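Long-range contacts in nicotinate-nucleotide pyrophosphorylase (Francisella tularensis subsp. tularensis, PDB 3TQV), which probably catalyses the conversion of quinolinate and phosphoribosyl diphosphate into nicotinate ribonucleotide, carbon dioxide and diphosphate, a step of NAD biosynthesis: residues Lys13-Val19 with Gln61-Asn65; Val19-Arg24 with Glu66-Gln70; Glu54-Leu58 with Ser118-Thr122; Lys137-Arg142 with Phe162-Leu168; Ile232-Val236 with Ile259-Val264. All blocks are in the same frame, centred on the assembly; numbering follows the deposited sequence.

Contact 1 of 5, residues Lys13-Val19 with Gln61-Asn65; sequences KVPNDIV and QDFAN
The ring of Phe63 receives Val19 over one face and also stacks with the ring of Phe113 of helix 100-130, so the aromatic group sits where three helices converge. Methyl CG2 of Val19 stands 3.8 Å above the plane of the Phe63 ring, displaced toward the rim and 20° off the normal through the centroid, a CH-pi contact with CZ as the nearest ring atom. Val14 adds a looser touch at an oblique angle, its CG1 lying 4.4 Å from CZ of Phe63. With its CG1 anti to the backbone N (chi1 162°), Val19 turns CG2 to the ring while CG1 comes within 3.7 Å of the carbonyl O of Asp62. Here the chain before helix 16-31 and the first turn of that helix meet the start of helix 61-71, which rests on strand 76-79 of the antiparallel sheet of the N-terminal domain, and against which helix 16-31 packs. On the polar margin the contact is held less firmly. NZ of Lys13 and OD2 of Asp62 form a long salt bridge of 3.9 Å, the two side chains meeting at about a right angle, and a water makes weak hydrogen bonds to both NZ of Lys13 and OD2 of Asp62.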
# COMPACT_ATOMS: atom_id res chain seq x y z
N LYS B 13 -1.35 1.09 -19.58
CA LYS B 13 0.05 0.74 -19.39
C LYS B 13 0.68 1.82 -18.52
O LYS B 13 0.33 2.99 -18.63
CB LYS B 13 0.79 0.65 -20.72
CG LYS B 13 2.27 0.28 -20.55
CD LYS B 13 3.15 0.92 -21.61
CE LYS B 13 4.62 0.55 -21.41
NZ LYS B 13 4.82 -0.92 -21.36
N VAL B 14 1.60 1.43 -17.64
CA VAL B 14 2.33 2.38 -16.82
C VAL B 14 3.56 2.84 -17.57
O VAL B 14 4.29 2.02 -18.12
CB VAL B 14 2.76 1.75 -15.48
CG1 VAL B 14 3.54 2.77 -14.61
CG2 VAL B 14 1.55 1.20 -14.74
N PRO B 15 3.81 4.16 -17.60
CA PRO B 15 4.93 4.62 -18.42
C PRO B 15 6.24 4.01 -17.93
O PRO B 15 6.44 3.84 -16.72
CB PRO B 15 4.92 6.14 -18.23
CG PRO B 15 3.51 6.46 -17.78
CD PRO B 15 3.11 5.28 -16.93
N ASN B 16 7.11 3.68 -18.87
CA ASN B 16 8.37 3.02 -18.55
C ASN B 16 9.21 3.75 -17.53
O ASN B 16 9.72 3.13 -16.60
CB ASN B 16 9.18 2.79 -19.83
CG ASN B 16 8.45 1.92 -20.83
OD1 ASN B 16 7.61 1.08 -20.48
ND2 ASN B 16 8.77 2.10 -22.10
N ASP B 17 9.35 5.06 -17.69
CA ASP B 17 10.18 5.84 -16.78
C ASP B 17 9.69 5.73 -15.33
O ASP B 17 10.50 5.75 -14.40
CB ASP B 17 10.34 7.31 -17.23
CG ASP B 17 9.00 8.03 -17.44
OD1 ASP B 17 7.94 7.43 -17.18
OD2 ASP B 17 9.02 9.21 -17.87
N ILE B 18 8.38 5.60 -15.14
CA ILE B 18 7.80 5.39 -13.82
C ILE B 18 8.02 3.96 -13.30
O ILE B 18 8.25 3.73 -12.12
CB ILE B 18 6.29 5.71 -13.81
CG1 ILE B 18 6.04 7.18 -14.11
CG2 ILE B 18 5.66 5.34 -12.48
CD1 ILE B 18 6.38 8.10 -12.95
N VAL B 19 7.95 2.97 -14.19
CA VAL B 19 8.25 1.61 -13.79
C VAL B 19 9.72 1.52 -13.38
O VAL B 19 10.06 0.94 -12.35
CB VAL B 19 7.94 0.60 -14.91
CG1 VAL B 19 8.64 -0.72 -14.67
CG2 VAL B 19 6.43 0.40 -15.05
N GLN B 61 3.67 -7.72 -14.36
CA GLN B 61 4.63 -8.13 -15.40
C GLN B 61 5.74 -7.11 -15.66
O GLN B 61 6.92 -7.42 -15.47
CB GLN B 61 3.91 -8.43 -16.72
CG GLN B 61 3.45 -9.88 -16.83
CD GLN B 61 2.84 -10.21 -18.19
OE1 GLN B 61 3.32 -11.09 -18.89
NE2 GLN B 61 1.78 -9.50 -18.54
N ASP B 62 5.35 -5.90 -16.07
CA ASP B 62 6.31 -4.82 -16.36
C ASP B 62 7.34 -4.55 -15.27
O ASP B 62 8.51 -4.36 -15.56
CB ASP B 62 5.58 -3.51 -16.66
CG ASP B 62 4.81 -3.55 -17.93
OD1 ASP B 62 5.14 -4.40 -18.78
OD2 ASP B 62 3.87 -2.74 -18.09
N PHE B 63 6.89 -4.50 -14.02
CA PHE B 63 7.81 -4.29 -12.90
C PHE B 63 8.78 -5.46 -12.72
O PHE B 63 9.99 -5.28 -12.73
CB PHE B 63 7.04 -4.01 -11.60
CG PHE B 63 6.25 -2.73 -11.64
CD1 PHE B 63 6.81 -1.54 -11.21
CD2 PHE B 63 4.95 -2.72 -12.12
CE1 PHE B 63 6.10 -0.36 -11.25
CE2 PHE B 63 4.22 -1.53 -12.15
CZ PHE B 63 4.81 -0.35 -11.72
N ALA B 64 8.23 -6.65 -12.55
CA ALA B 64 9.05 -7.85 -12.44
C ALA B 64 10.09 -7.86 -13.55
O ALA B 64 11.28 -8.00 -13.28
CB ALA B 64 8.18 -9.07 -12.54
N ASN B 65 9.64 -7.70 -14.79
CA ASN B 65 10.53 -7.58 -15.93
C ASN B 65 11.63 -6.54 -15.69
O ASN B 65 12.79 -6.75 -16.03
CB ASN B 65 9.75 -7.20 -17.19
CG ASN B 65 8.95 -8.38 -17.77
OD1 ASN B 65 9.14 -9.53 -17.39
ND2 ASN B 65 8.07 -8.07 -18.72
O HOH W 1 5.38 -0.27 -18.20

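Contact 2 of 5, residues Val19-Arg24 with Glu66-Gln70; sequences VTRLVR and EVINQ
Val23 packs against Val67 and Glu66 at the heart of a helix crossing in which segments 19-24 and 66-70 meet at a signed angle of -67°, with their axes approaching to 9.6 Å. The dense part is aliphatic. Methyl CG1 of Val23 reaches CG2 of Val67 at 3.7 Å, while the other branch, CG2, lies 3.8 Å from CG of Glu66. From the neighbouring turn, CG1 of Val19 touches CB of Glu66 at 3.6 Å, so the base of the glutamate rests against both valines. Its chain then bends at chi2 (48°), which carries the carboxylate out of this apolar cluster toward Thr20. There OE2 of Glu66 lies 3.5 Å from OG1 of Thr20, a hydroxyl whose firmer partner is the carbonyl O of Asn16 one turn back.

The outer side is more polar and includes the exposed Arg24. Its guanidinium meets the amide of Gln70 face to face, the planes 16° apart, with CZ of Arg24 4.0 Å from CD of Gln70; the two chains come together at about a right angle. The extended glutamine thus reaches from helix 61-71 across to helix 16-31, its amide also lying beside Val23 and the backbone of Thr20. Val67 also packs on Thr109 and Ile110 of helix 100-130. Helix 16-31 thus lies obliquely on helix 61-71, which with helix 100-130 forms the helical part of the alpha/beta N-terminal domain of this phosphoribosyltransferase family.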
# COMPACT_ATOMS: atom_id res chain seq x y z
N VAL B 19 7.95 2.97 -14.19
CA VAL B 19 8.25 1.61 -13.79
C VAL B 19 9.72 1.52 -13.38
O VAL B 19 10.06 0.94 -12.35
CB VAL B 19 7.94 0.60 -14.91
CG1 VAL B 19 8.64 -0.72 -14.67
CG2 VAL B 19 6.43 0.40 -15.05
N THR B 20 10.58 2.12 -14.19
CA THR B 20 12.00 2.10 -13.94
C THR B 20 12.35 2.70 -12.57
O THR B 20 13.01 2.06 -11.76
CB THR B 20 12.78 2.83 -15.06
OG1 THR B 20 12.65 2.10 -16.29
CG2 THR B 20 14.27 2.94 -14.70
N ARG B 21 11.89 3.92 -12.33
CA ARG B 21 12.27 4.64 -11.12
C ARG B 21 11.79 3.95 -9.85
O ARG B 21 12.48 3.92 -8.84
CB ARG B 21 11.72 6.06 -11.15
CG ARG B 21 12.13 6.89 -9.97
CD ARG B 21 10.96 7.70 -9.49
NE ARG B 21 10.48 8.61 -10.52
CZ ARG B 21 9.26 9.13 -10.54
NH1 ARG B 21 8.39 8.82 -9.59
NH2 ARG B 21 8.90 9.95 -11.52
N LEU B 22 10.58 3.40 -9.92
CA LEU B 22 10.00 2.67 -8.81
C LEU B 22 10.77 1.38 -8.50
O LEU B 22 10.90 0.98 -7.35
CB LEU B 22 8.54 2.36 -9.12
CG LEU B 22 7.51 3.31 -8.52
CD1 LEU B 22 6.12 3.04 -9.08
CD2 LEU B 22 7.52 3.21 -7.00
N VAL B 23 11.27 0.72 -9.54
CA VAL B 23 12.04 -0.50 -9.36
C VAL B 23 13.39 -0.14 -8.76
O VAL B 23 13.75 -0.64 -7.70
CB VAL B 23 12.19 -1.27 -10.69
CG1 VAL B 23 13.28 -2.34 -10.59
CG2 VAL B 23 10.86 -1.89 -11.08
N ARG B 24 14.12 0.73 -9.44
CA ARG B 24 15.38 1.28 -8.96
C ARG B 24 15.40 1.59 -7.44
O ARG B 24 16.18 1.01 -6.69
CB ARG B 24 15.68 2.55 -9.76
CG ARG B 24 16.92 3.31 -9.33
CD ARG B 24 18.08 2.96 -10.22
NE ARG B 24 17.75 3.11 -11.63
CZ ARG B 24 18.32 2.41 -12.61
NH1 ARG B 24 19.24 1.49 -12.33
NH2 ARG B 24 17.96 2.61 -13.88
N GLU B 66 11.24 -5.41 -15.10
CA GLU B 66 12.17 -4.31 -14.95
C GLU B 66 13.18 -4.61 -13.84
O GLU B 66 14.35 -4.23 -13.95
CB GLU B 66 11.43 -2.99 -14.72
CG GLU B 66 12.33 -1.75 -14.60
CD GLU B 66 13.37 -1.65 -15.70
OE1 GLU B 66 13.21 -2.33 -16.75
OE2 GLU B 66 14.35 -0.90 -15.52
N VAL B 67 12.73 -5.31 -12.80
CA VAL B 67 13.63 -5.81 -11.77
C VAL B 67 14.69 -6.72 -12.38
O VAL B 67 15.88 -6.49 -12.20
CB VAL B 67 12.88 -6.58 -10.66
CG1 VAL B 67 13.86 -7.12 -9.63
CG2 VAL B 67 11.83 -5.71 -10.00
N ILE B 68 14.27 -7.76 -13.10
CA ILE B 68 15.22 -8.62 -13.82
C ILE B 68 16.23 -7.79 -14.60
O ILE B 68 17.44 -7.90 -14.41
CB ILE B 68 14.51 -9.57 -14.81
CG1 ILE B 68 13.76 -10.66 -14.06
CG2 ILE B 68 15.51 -10.22 -15.76
CD1 ILE B 68 14.30 -10.88 -12.67
N ASN B 69 15.69 -6.95 -15.48
CA ASN B 69 16.46 -6.10 -16.37
C ASN B 69 17.54 -5.29 -15.66
O ASN B 69 18.66 -5.16 -16.16
CB ASN B 69 15.52 -5.15 -17.10
CG ASN B 69 16.21 -4.36 -18.18
OD1 ASN B 69 16.14 -3.13 -18.23
ND2 ASN B 69 16.90 -5.08 -19.06
N GLN B 70 17.17 -4.73 -14.50
CA GLN B 70 18.09 -3.90 -13.73
C GLN B 70 19.14 -4.70 -12.95
O GLN B 70 20.25 -4.22 -12.74
CB GLN B 70 17.33 -2.95 -12.81
CG GLN B 70 16.74 -1.74 -13.52
CD GLN B 70 15.96 -0.81 -12.58
OE1 GLN B 70 14.94 -0.22 -12.96
NE2 GLN B 70 16.44 -0.68 -11.35

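Contact 3 of 5, residues Glu54-Leu58 with Ser118-Thr122; sequences EEMIL and SGTAT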
# COMPACT_ATOMS: atom_id res chain seq x y z
N GLU B 54 -3.42 -18.69 -4.31
CA GLU B 54 -4.83 -18.33 -4.32
C GLU B 54 -5.22 -17.73 -5.65
O GLU B 54 -4.39 -17.24 -6.38
CB GLU B 54 -5.13 -17.36 -3.19
CG GLU B 54 -4.11 -16.24 -3.06
CD GLU B 54 -4.50 -15.16 -2.06
OE1 GLU B 54 -3.65 -14.83 -1.20
OE2 GLU B 54 -5.65 -14.65 -2.16
N GLU B 55 -6.51 -17.79 -5.98
CA GLU B 55 -6.99 -17.24 -7.24
C GLU B 55 -6.73 -15.74 -7.25
O GLU B 55 -6.81 -15.08 -6.20
CB GLU B 55 -8.47 -17.53 -7.42
CG GLU B 55 -9.06 -17.20 -8.78
CD GLU B 55 -10.52 -17.63 -8.88
OE1 GLU B 55 -11.40 -16.75 -8.98
OE2 GLU B 55 -10.77 -18.85 -8.85
N MSE B 56 -6.42 -15.19 -8.42
CA MSE B 56 -5.97 -13.82 -8.47
C MSE B 56 -6.01 -13.25 -9.87
O MSE B 56 -5.97 -13.99 -10.84
CB MSE B 56 -4.55 -13.74 -7.93
CG MSE B 56 -3.57 -14.58 -8.72
SE MSE B 56 -2.25 -13.50 -9.68
CE MSE B 56 -1.03 -13.09 -8.22
N ILE B 57 -6.11 -11.92 -9.94
CA ILE B 57 -5.91 -11.18 -11.19
C ILE B 57 -4.49 -10.65 -11.22
O ILE B 57 -4.13 -9.78 -10.44
CB ILE B 57 -6.89 -10.00 -11.33
CG1 ILE B 57 -8.34 -10.47 -11.22
CG2 ILE B 57 -6.67 -9.29 -12.65
CD1 ILE B 57 -8.78 -11.43 -12.34
N LEU B 58 -3.69 -11.20 -12.13
CA LEU B 58 -2.30 -10.82 -12.27
C LEU B 58 -2.13 -9.38 -12.71
O LEU B 58 -2.83 -8.88 -13.60
CB LEU B 58 -1.59 -11.74 -13.25
CG LEU B 58 -0.16 -11.38 -13.72
CD1 LEU B 58 0.77 -11.14 -12.52
CD2 LEU B 58 0.39 -12.48 -14.63
N SER B 118 -1.35 -7.09 -8.00
CA SER B 118 -2.32 -8.15 -8.25
C SER B 118 -3.35 -8.06 -7.15
O SER B 118 -4.52 -8.38 -7.34
CB SER B 118 -1.66 -9.52 -8.24
OG SER B 118 -0.65 -9.61 -9.22
N GLY B 119 -2.90 -7.63 -5.98
CA GLY B 119 -3.81 -7.42 -4.87
C GLY B 119 -4.87 -6.41 -5.30
O GLY B 119 -6.07 -6.71 -5.31
N THR B 120 -4.40 -5.22 -5.65
CA THR B 120 -5.28 -4.18 -6.14
C THR B 120 -6.19 -4.65 -7.27
O THR B 120 -7.38 -4.37 -7.25
CB THR B 120 -4.52 -2.93 -6.57
OG1 THR B 120 -3.99 -2.29 -5.40
CG2 THR B 120 -5.45 -1.94 -7.29
N ALA B 121 -5.64 -5.37 -8.24
CA ALA B 121 -6.46 -5.82 -9.38
C ALA B 121 -7.54 -6.79 -8.91
O ALA B 121 -8.69 -6.68 -9.31
CB ALA B 121 -5.61 -6.45 -10.47
N THR B 122 -7.15 -7.71 -8.05
CA THR B 122 -8.07 -8.72 -7.50
C THR B 122 -9.22 -8.13 -6.66
O THR B 122 -10.36 -8.61 -6.72
CB THR B 122 -7.27 -9.78 -6.70
OG1 THR B 122 -6.23 -10.31 -7.53
CG2 THR B 122 -8.18 -10.90 -6.18
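Thr122 owes its role in this contact to its first torsion. With chi1 at -54°, OG1 lies beside its own backbone N and anti to the carbonyl carbon, a setting that lets the hydroxyl turn back along the helix and give its proton to the carbonyl O of Ser118, 2.6 Å away. The same OG1 then accepts a nearly straight bond from the backbone N of Ile57, at 2.9 Å and 165°. Ser118 O is gripped twice, since Thr122 N and Thr122 OG1 reach it from opposite faces of its carbonyl plane. A side chain that bonds back to its own helix and at the same time accepts from a neighbouring strand illustrates how a helix can be pinned from its flank.

The strand concerned, 56-57, pairs with 86-87 in a small antiparallel sheet, and the helix is the long 100-130, which leads from the N-terminal domain toward strand 137-139 of the barrel. Met56, present as selenomethionine, folds tightly: CG stands between the backbone N and the carbonyl carbon (chi1 60°), and further bends at chi2 and chi3 bring methyl CE to 3.6 Å from CB of Ser118. Ile57 contributes its CG2 branch, which meets CB of Ala121 at 3.7 Å, while its carbonyl O lies 3.3 Å from CA of Ser118 in a CA-H...O contact. The hydroxyl of Ser118 points back past Leu58, whose CA is 3.7 Å from Ser118 OG, and bonds the backbone N of Cys59, so that a second helical hydroxyl holds the chain as it leaves the strand.

Contact 4 of 5, residues Lys137-Arg142 with Phe162-Leu168; sequences KLLDTR and FNHRIGL. With PO4 (phosphate ion), chain F.
Backbone bonds tie Phe162 to the end of strand 137-139. Its N donates to Leu138 O at 2.9 Å, and its O accepts a weak bond from Asp140 N at 3.3 Å; together they make a single parallel bridge centred on Leu139. A further weak bond runs from His164 N to OD1 of Asp140, whose carboxylate has a stronger partner in the ammonium of Lys153, its plane nearly parallel to that of the Asn163 amide.

Apolar contacts flank this pairing. CD of Lys137 approaches CE2 of Phe162 to 3.6 Å, and CD2 of Leu139 leans on CB of Phe162. At the far end CD2 of Leu168 covers one face of the Arg142 guanidinium, lying 3.4 Å above its plane.

Beyond the bridge the two chains continue side by side past the C-terminal mouth of the alpha/beta barrel, where substrate sites of this fold lie; Thr141, Arg142 and Arg165 are predicted to bind substrate.

Hydrogen bonds converge there on a phosphate ion, probably from the crystallisation liquor. Arg165, extended from CG to NE, places NE 2.7 Å from phosphate O3 in an almost linear bond (178°), and its NH2 binds O4. Arg142 supplies both its backbone N, to O2, and its NH1, which meets O4 at 2.9 Å in the guanidinium plane. The two guanidinium groups, their planes 75° apart, thus both bond O4. Such a site is consistent with a pocket for the carboxylates of quinolinate. Asp30 of the second subunit forms a salt bridge with NH2 of Arg142, which carries the dimer interface into the site.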
# COMPACT_ATOMS: atom_id res chain seq x y z
N LYS B 137 -20.93 0.87 -13.72
CA LYS B 137 -19.48 0.64 -13.80
C LYS B 137 -18.74 1.14 -12.55
O LYS B 137 -19.25 1.99 -11.81
CB LYS B 137 -18.88 1.33 -15.04
CG LYS B 137 -19.59 1.03 -16.34
CD LYS B 137 -19.06 -0.23 -17.01
CE LYS B 137 -19.75 -0.47 -18.37
NZ LYS B 137 -19.66 0.70 -19.31
N LEU B 138 -17.54 0.60 -12.33
CA LEU B 138 -16.68 0.93 -11.18
C LEU B 138 -15.67 2.05 -11.50
O LEU B 138 -14.91 1.97 -12.47
CB LEU B 138 -15.88 -0.31 -10.78
CG LEU B 138 -15.74 -0.66 -9.30
CD1 LEU B 138 -17.12 -0.86 -8.73
CD2 LEU B 138 -14.90 -1.91 -9.10
N LEU B 139 -15.67 3.09 -10.69
CA LEU B 139 -14.65 4.13 -10.84
C LEU B 139 -13.72 4.14 -9.63
O LEU B 139 -14.14 3.89 -8.51
CB LEU B 139 -15.30 5.50 -11.02
CG LEU B 139 -16.02 5.69 -12.35
CD1 LEU B 139 -16.69 7.05 -12.38
CD2 LEU B 139 -15.06 5.54 -13.52
N ASP B 140 -12.44 4.41 -9.88
CA ASP B 140 -11.50 4.59 -8.79
C ASP B 140 -11.44 6.06 -8.35
O ASP B 140 -12.33 6.84 -8.69
CB ASP B 140 -10.11 4.06 -9.17
CG ASP B 140 -9.57 4.68 -10.45
OD1 ASP B 140 -9.98 5.79 -10.86
OD2 ASP B 140 -8.71 4.02 -11.05
N THR B 141 -10.39 6.43 -7.60
CA THR B 141 -10.31 7.74 -6.94
C THR B 141 -8.87 8.13 -6.84
O THR B 141 -8.00 7.48 -7.44
CB THR B 141 -10.82 7.67 -5.50
OG1 THR B 141 -9.79 7.10 -4.68
CG2 THR B 141 -12.09 6.81 -5.40
N ARG B 142 -8.59 9.17 -6.06
CA ARG B 142 -7.20 9.56 -5.79
C ARG B 142 -6.68 8.95 -4.47
O ARG B 142 -5.54 9.22 -4.07
CB ARG B 142 -7.04 11.09 -5.83
CG ARG B 142 -7.13 11.69 -7.25
CD ARG B 142 -7.41 13.21 -7.29
NE ARG B 142 -6.44 13.99 -6.51
CZ ARG B 142 -6.74 14.69 -5.41
NH1 ARG B 142 -7.98 14.71 -4.95
NH2 ARG B 142 -5.80 15.39 -4.77
N PHE B 162 -12.74 1.07 -14.25
CA PHE B 162 -12.34 2.18 -15.10
C PHE B 162 -11.86 3.39 -14.27
O PHE B 162 -12.25 3.57 -13.10
CB PHE B 162 -13.47 2.58 -16.06
CG PHE B 162 -13.99 1.46 -16.92
CD1 PHE B 162 -13.44 1.21 -18.18
CD2 PHE B 162 -15.03 0.65 -16.49
CE1 PHE B 162 -13.92 0.17 -18.98
CE2 PHE B 162 -15.50 -0.39 -17.27
CZ PHE B 162 -14.95 -0.62 -18.53
N ASN B 163 -11.03 4.22 -14.91
CA ASN B 163 -10.35 5.30 -14.24
C ASN B 163 -11.15 6.60 -14.15
O ASN B 163 -11.42 7.24 -15.16
CB ASN B 163 -9.01 5.57 -14.93
CG ASN B 163 -8.07 4.37 -14.90
OD1 ASN B 163 -8.02 3.64 -13.91
ND2 ASN B 163 -7.33 4.16 -15.98
N HIS B 164 -11.51 6.98 -12.93
CA HIS B 164 -11.88 8.36 -12.63
C HIS B 164 -10.64 9.20 -12.93
O HIS B 164 -9.61 8.66 -13.31
CB HIS B 164 -12.25 8.46 -11.16
CG HIS B 164 -12.80 9.78 -10.75
ND1 HIS B 164 -14.06 10.21 -11.09
CD2 HIS B 164 -12.27 10.77 -9.99
CE1 HIS B 164 -14.28 11.40 -10.58
NE2 HIS B 164 -13.21 11.76 -9.90
N ARG B 165 -10.72 10.51 -12.76
CA ARG B 165 -9.61 11.36 -13.20
C ARG B 165 -8.28 10.90 -12.61
O ARG B 165 -8.22 10.41 -11.49
CB ARG B 165 -9.88 12.82 -12.85
CG ARG B 165 -10.18 13.04 -11.39
CD ARG B 165 -10.23 14.52 -11.04
NE ARG B 165 -10.23 14.71 -9.59
CZ ARG B 165 -10.14 15.90 -8.98
NH1 ARG B 165 -10.06 17.02 -9.68
NH2 ARG B 165 -10.15 15.94 -7.65
N ILE B 166 -7.19 11.03 -13.37
CA ILE B 166 -5.88 10.69 -12.82
C ILE B 166 -5.46 11.60 -11.66
O ILE B 166 -4.87 11.12 -10.69
CB ILE B 166 -4.76 10.72 -13.90
CG1 ILE B 166 -5.16 9.87 -15.10
CG2 ILE B 166 -3.42 10.28 -13.29
CD1 ILE B 166 -5.74 8.50 -14.72
N GLY B 167 -5.76 12.89 -11.74
CA GLY B 167 -5.28 13.82 -10.74
C GLY B 167 -5.98 15.16 -10.60
O GLY B 167 -7.20 15.24 -10.74
N LEU B 168 -5.21 16.21 -10.31
CA LEU B 168 -5.80 17.54 -10.15
C LEU B 168 -5.76 18.34 -11.46
O LEU B 168 -6.30 19.45 -11.54
CB LEU B 168 -5.11 18.30 -9.01
CG LEU B 168 -5.22 17.71 -7.59
CD1 LEU B 168 -4.16 18.28 -6.65
CD2 LEU B 168 -6.62 17.86 -6.98
P PO4 F . -10.88 12.37 -6.60
O1 PO4 F . -12.37 12.23 -6.55
O2 PO4 F . -10.22 11.16 -6.00
O3 PO4 F . -10.45 12.52 -8.03
O4 PO4 F . -10.47 13.60 -5.85

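Contact 5 of 5, residues Ile232-Val236 with Ile259-Val264; sequences IDIAV and IAKTGV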
# COMPACT_ATOMS: atom_id res chain seq x y z
N ILE B 232 -30.88 8.23 -4.30
CA ILE B 232 -30.20 7.77 -5.50
C ILE B 232 -31.27 7.49 -6.56
O ILE B 232 -31.11 7.87 -7.72
CB ILE B 232 -29.35 6.51 -5.24
CG1 ILE B 232 -28.26 6.79 -4.21
CG2 ILE B 232 -28.70 6.05 -6.53
CD1 ILE B 232 -27.51 5.57 -3.74
N ASP B 233 -32.37 6.86 -6.15
CA ASP B 233 -33.45 6.58 -7.09
C ASP B 233 -33.96 7.87 -7.71
O ASP B 233 -34.02 7.98 -8.93
CB ASP B 233 -34.58 5.82 -6.41
CG ASP B 233 -34.22 4.38 -6.13
OD1 ASP B 233 -33.52 3.77 -7.00
OD2 ASP B 233 -34.61 3.87 -5.05
N ILE B 234 -34.31 8.84 -6.88
CA ILE B 234 -34.73 10.14 -7.37
C ILE B 234 -33.75 10.70 -8.40
O ILE B 234 -34.15 11.15 -9.47
CB ILE B 234 -34.76 11.19 -6.25
CG1 ILE B 234 -35.55 10.68 -5.04
CG2 ILE B 234 -35.30 12.50 -6.80
CD1 ILE B 234 -37.04 10.56 -5.25
N ALA B 235 -32.47 10.67 -8.03
CA ALA B 235 -31.39 11.26 -8.82
C ALA B 235 -31.35 10.67 -10.21
O ALA B 235 -31.34 11.40 -11.21
CB ALA B 235 -30.03 11.06 -8.11
N VAL B 236 -31.32 9.34 -10.27
CA VAL B 236 -31.33 8.63 -11.53
C VAL B 236 -32.46 9.11 -12.45
O VAL B 236 -32.21 9.37 -13.62
CB VAL B 236 -31.47 7.11 -11.32
CG1 VAL B 236 -31.72 6.41 -12.67
CG2 VAL B 236 -30.23 6.55 -10.60
N ILE B 259 -26.62 -0.44 -4.09
CA ILE B 259 -26.47 0.77 -4.88
C ILE B 259 -26.54 0.49 -6.37
O ILE B 259 -27.15 1.25 -7.13
CB ILE B 259 -25.15 1.47 -4.57
CG1 ILE B 259 -25.19 2.01 -3.13
CG2 ILE B 259 -24.88 2.58 -5.57
CD1 ILE B 259 -23.87 1.96 -2.41
N ALA B 260 -25.92 -0.60 -6.79
CA ALA B 260 -25.91 -0.94 -8.21
C ALA B 260 -27.31 -1.28 -8.72
O ALA B 260 -27.61 -1.14 -9.90
CB ALA B 260 -24.94 -2.08 -8.47
N LYS B 261 -28.18 -1.74 -7.81
CA LYS B 261 -29.55 -2.09 -8.17
C LYS B 261 -30.37 -0.86 -8.59
O LYS B 261 -31.48 -0.98 -9.10
CB LYS B 261 -30.25 -2.83 -7.01
CG LYS B 261 -29.74 -4.24 -6.80
CD LYS B 261 -30.41 -4.93 -5.59
CE LYS B 261 -29.99 -6.40 -5.50
NZ LYS B 261 -30.54 -7.10 -4.33
N THR B 262 -29.81 0.32 -8.35
CA THR B 262 -30.49 1.58 -8.61
C THR B 262 -30.29 1.96 -10.06
O THR B 262 -31.11 2.68 -10.64
CB THR B 262 -29.94 2.72 -7.74
OG1 THR B 262 -28.65 3.11 -8.23
CG2 THR B 262 -29.82 2.29 -6.30
N GLY B 263 -29.18 1.50 -10.63
CA GLY B 263 -28.87 1.74 -12.03
C GLY B 263 -28.11 3.03 -12.30
O GLY B 263 -28.08 3.50 -13.44
N VAL B 264 -27.51 3.61 -11.27
CA VAL B 264 -26.63 4.73 -11.54
C VAL B 264 -25.50 4.20 -12.41
O VAL B 264 -25.09 3.04 -12.26
CB VAL B 264 -25.99 5.29 -10.29
CG1 VAL B 264 -26.94 6.26 -9.60
CG2 VAL B 264 -25.52 4.12 -9.37
O HOH W 2 -33.45 3.29 -9.94
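Ile259 O is gripped twice by Thr262: OG1 donates to it over 2.6 Å, nearly in line with the carbonyl bond, and the backbone N binds it at 3.1 Å. The threonine hydroxyl also accepts from Val264 N at 3.3 Å and 159°, forming an ST turn. Its setting between backbone N and carbonyl carbon (chi1 73°) places OG1 for both bonds; the residue itself points toward helix 229-239. There CG2 of Ile232 lies 3.4 Å from Thr262 OG1 and 3.5 Å from CG1 of Val264, crossing each of these chains at about a right angle. One turn on, CG2 of Val236 reaches the same Val264 CG1, also at 3.5 Å, so one methyl of Val264 touches two residues a turn apart on the helix. On the outer margin a water joins OD1 of Asp233 to the carbonyl O of Thr262. Gly263, with positive phi, closes a type I turn from Ala260 as the chain leaves helix 256-260. Behind the contact Val264 rests on Leu245 and Val247 of strand 244-248, and Ile259 on Val247 as well. Two successive outer helices meeting across the strand that joins them, the second turning into strand 266-268, are characteristic of the repeated beta-alpha units of an alpha/beta barrel.

In the fold
Contacts 1 and 2 are successive parts of one helix pair, 16-31 with 61-71: they share Val19, their centres lie 7 Å apart, and Phe63 of contact 1 touches Leu22 and Val23 of contact 2. Contact 3 has its centre about 17 Å from that of contact 1 and adjoins it in sequence through strand 56-57 and helix 61-71; its helix, 100-130, leads on to strand 137-139 of contact 4. Contact 4 alone meets the bound phosphate and the predicted substrate residues. Contact 5 lies on the barrel's outer helices, its centre about 19 Å from that of contact 4 and about 44 Å from that of contact 2, on the opposite side of the chain's centre from contacts 1 and 2.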